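Local atomic coordinates of probable TonB-dependent siderophore receptor PirA (Acinetobacter baumannii, PDB entry 5FR8), a protein that probably binds ferric siderophores, possibly ferric enterobactin, at the outer membrane as the first step of iron uptake. Residues A[163-169]-A[189-195]. Residues are numbered along the deposited sequence; the frame is centred on the assembly and turned at random.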
loop_
_atom_site.group_PDB
_atom_site.type_symbol
_atom_site.label_atom_id
_atom_site.label_comp_id
_atom_site.label_asym_id
_atom_site.label_seq_id
_atom_site.Cartn_x
_atom_site.Cartn_y
_atom_site.Cartn_z
ATOM N N THR A 163 -10.299 -6.590 -26.805
ATOM C CA THR A 163 -11.655 -6.457 -27.373
ATOM C C THR A 163 -11.662 -6.860 -28.841
ATOM O O THR A 163 -10.780 -6.477 -29.611
ATOM C CB THR A 163 -12.212 -5.013 -27.258
ATOM O OG1 THR A 163 -11.418 -4.106 -28.041
ATOM C CG2 THR A 163 -12.207 -4.564 -25.824
ATOM N N ASN A 164 -12.670 -7.630 -29.230
ATOM C CA ASN A 164 -12.730 -8.172 -30.579
ATOM C C ASN A 164 -13.200 -7.171 -31.614
ATOM O O ASN A 164 -13.337 -7.514 -32.787
ATOM C CB ASN A 164 -13.619 -9.394 -30.591
ATOM C CG ASN A 164 -12.911 -10.608 -30.037
ATOM O OD1 ASN A 164 -12.107 -10.503 -29.100
ATOM N ND2 ASN A 164 -13.198 -11.772 -30.611
ATOM N N GLU A 165 -13.464 -5.942 -31.173
ATOM C CA GLU A 165 -13.660 -4.812 -32.069
ATOM C C GLU A 165 -12.894 -3.657 -31.472
ATOM O O GLU A 165 -12.720 -3.597 -30.263
ATOM C CB GLU A 165 -15.131 -4.463 -32.191
ATOM C CG GLU A 165 -16.025 -5.670 -32.375
ATOM C CD GLU A 165 -17.461 -5.280 -32.652
ATOM O OE1 GLU A 165 -18.076 -4.587 -31.806
ATOM O OE2 GLU A 165 -17.981 -5.671 -33.714
ATOM N N THR A 166 -12.409 -2.750 -32.306
ATOM C CA THR A 166 -11.477 -1.732 -31.818
ATOM C C THR A 166 -12.235 -0.647 -31.101
ATOM O O THR A 166 -12.939 0.137 -31.721
ATOM C CB THR A 166 -10.621 -1.114 -32.950
ATOM O OG1 THR A 166 -11.471 -0.543 -33.949
ATOM C CG2 THR A 166 -9.746 -2.170 -33.611
ATOM N N HIS A 167 -12.104 -0.612 -29.784
ATOM C CA HIS A 167 -12.705 0.462 -28.996
ATOM C C HIS A 167 -11.585 1.321 -28.478
ATOM O O HIS A 167 -10.537 0.812 -28.115
ATOM C CB HIS A 167 -13.559 -0.091 -27.860
ATOM C CG HIS A 167 -14.716 -0.921 -28.337
ATOM N ND1 HIS A 167 -14.660 -2.297 -28.435
ATOM C CD2 HIS A 167 -15.950 -0.563 -28.769
ATOM C CE1 HIS A 167 -15.813 -2.753 -28.889
ATOM N NE2 HIS A 167 -16.612 -1.722 -29.102
ATOM N N GLY A 168 -11.790 2.629 -28.482
ATOM C CA GLY A 168 -10.714 3.552 -28.174
ATOM C C GLY A 168 -11.110 4.455 -27.044
ATOM O O GLY A 168 -12.292 4.606 -26.764
ATOM N N SER A 169 -10.126 5.048 -26.384
ATOM C CA SER A 169 -10.393 6.069 -25.371
ATOM C C SER A 169 -9.264 7.082 -25.335
ATOM O O SER A 169 -8.096 6.726 -25.406
ATOM C CB SER A 169 -10.535 5.456 -23.965
ATOM O OG SER A 169 -11.314 4.275 -23.959
ATOM N N GLY A 189 -4.178 10.514 -21.335
ATOM C CA GLY A 189 -3.937 9.096 -21.414
ATOM C C GLY A 189 -4.893 8.464 -22.381
ATOM O O GLY A 189 -5.939 9.021 -22.687
ATOM N N PHE A 190 -4.531 7.291 -22.872
ATOM C CA PHE A 190 -5.330 6.643 -23.898
ATOM C C PHE A 190 -5.434 5.167 -23.626
ATOM O O PHE A 190 -4.643 4.597 -22.883
ATOM C CB PHE A 190 -4.706 6.864 -25.275
ATOM C CG PHE A 190 -3.423 6.115 -25.478
ATOM C CD1 PHE A 190 -3.435 4.827 -25.984
ATOM C CD2 PHE A 190 -2.204 6.699 -25.145
ATOM C CE1 PHE A 190 -2.259 4.140 -26.164
ATOM C CE2 PHE A 190 -1.020 6.012 -25.319
ATOM C CZ PHE A 190 -1.054 4.729 -25.825
ATOM N N ASN A 191 -6.414 4.544 -24.239
ATOM C CA ASN A 191 -6.518 3.110 -24.181
ATOM C C ASN A 191 -7.122 2.687 -25.489
ATOM O O ASN A 191 -8.107 3.276 -25.935
ATOM C CB ASN A 191 -7.407 2.663 -23.027
ATOM C CG ASN A 191 -7.700 1.176 -23.074
ATOM O OD1 ASN A 191 -8.287 0.684 -24.034
ATOM N ND2 ASN A 191 -7.290 0.452 -22.039
ATOM N N VAL A 192 -6.518 1.691 -26.121
ATOM C CA VAL A 192 -7.056 1.161 -27.367
ATOM C C VAL A 192 -6.903 -0.363 -27.395
ATOM O O VAL A 192 -5.922 -0.909 -26.892
ATOM C CB VAL A 192 -6.381 1.821 -28.577
ATOM C CG1 VAL A 192 -4.866 1.657 -28.502
ATOM C CG2 VAL A 192 -6.933 1.243 -29.858
ATOM N N SER A 193 -7.909 -1.032 -27.944
ATOM C CA SER A 193 -7.961 -2.490 -27.977
ATOM C C SER A 193 -8.737 -2.877 -29.212
ATOM O O SER A 193 -9.592 -2.119 -29.693
ATOM C CB SER A 193 -8.613 -3.101 -26.731
ATOM O OG SER A 193 -9.920 -2.600 -26.528
ATOM N N GLY A 194 -8.408 -4.045 -29.756
ATOM C CA GLY A 194 -9.009 -4.497 -31.012
ATOM C C GLY A 194 -8.518 -5.873 -31.425
ATOM O O GLY A 194 -7.701 -6.475 -30.730
ATOM N N PRO A 195 -9.015 -6.387 -32.559
ATOM C CA PRO A 195 -8.459 -7.599 -33.067
ATOM C C PRO A 195 -7.279 -7.258 -33.945
ATOM O O PRO A 195 -7.276 -6.196 -34.574
ATOM C CB PRO A 195 -9.607 -8.172 -33.900
ATOM C CG PRO A 195 -10.257 -6.978 -34.474
ATOM C CD PRO A 195 -10.097 -5.888 -33.428
#
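T163 and S193 meet through their hydroxyls where the chain passes from the plug into the first hairpin of the barrel. Traced outward, S193 leaves its strand on the face shared with H167, N191 and S169, and its CB lies 3.3 Å from T163 OG1. With chi1 at 57°, OG stands between its own backbone N and carbonyl carbon; there it gives a hydrogen bond of 2.6 Å to T163 OG1. T163 OG1 in turn donates to E165 O, 2.6 Å away, with the donor tilted from the carbonyl plane. Two short hydroxyl residues suit this place, since S193 OG needs only a short reach and T163 OG1 can accept from it while donating to E165 O.

Beyond the turn the strands run antiparallel, their short axes at 176°. H167 and S193 form a hydrogen-bonded pair, with S193 N to H167 O at 3.2 Å; S169 and N191 form the next, with N191 N to S169 O at 3.0 Å. Between them G168 faces V192 as a non-hydrogen-bonded pair, CA to CA 4.4 Å, and glycine keeps its side of that pair slim. P195, lacking an N-H, comes at the strand's last position; its ring packs on the loop, CG 3.6 Å from N164 O, while T166 CG2 packs near its CD, the two side chains crossing at about a right angle.

Strand 201-212 lies along the far edge of strand 185-195, with N191 on R204 and Y206 and V192 on Y203, while strand 167-177 pairs on its other edge with the C-terminal strand 724-731, closing the barrel.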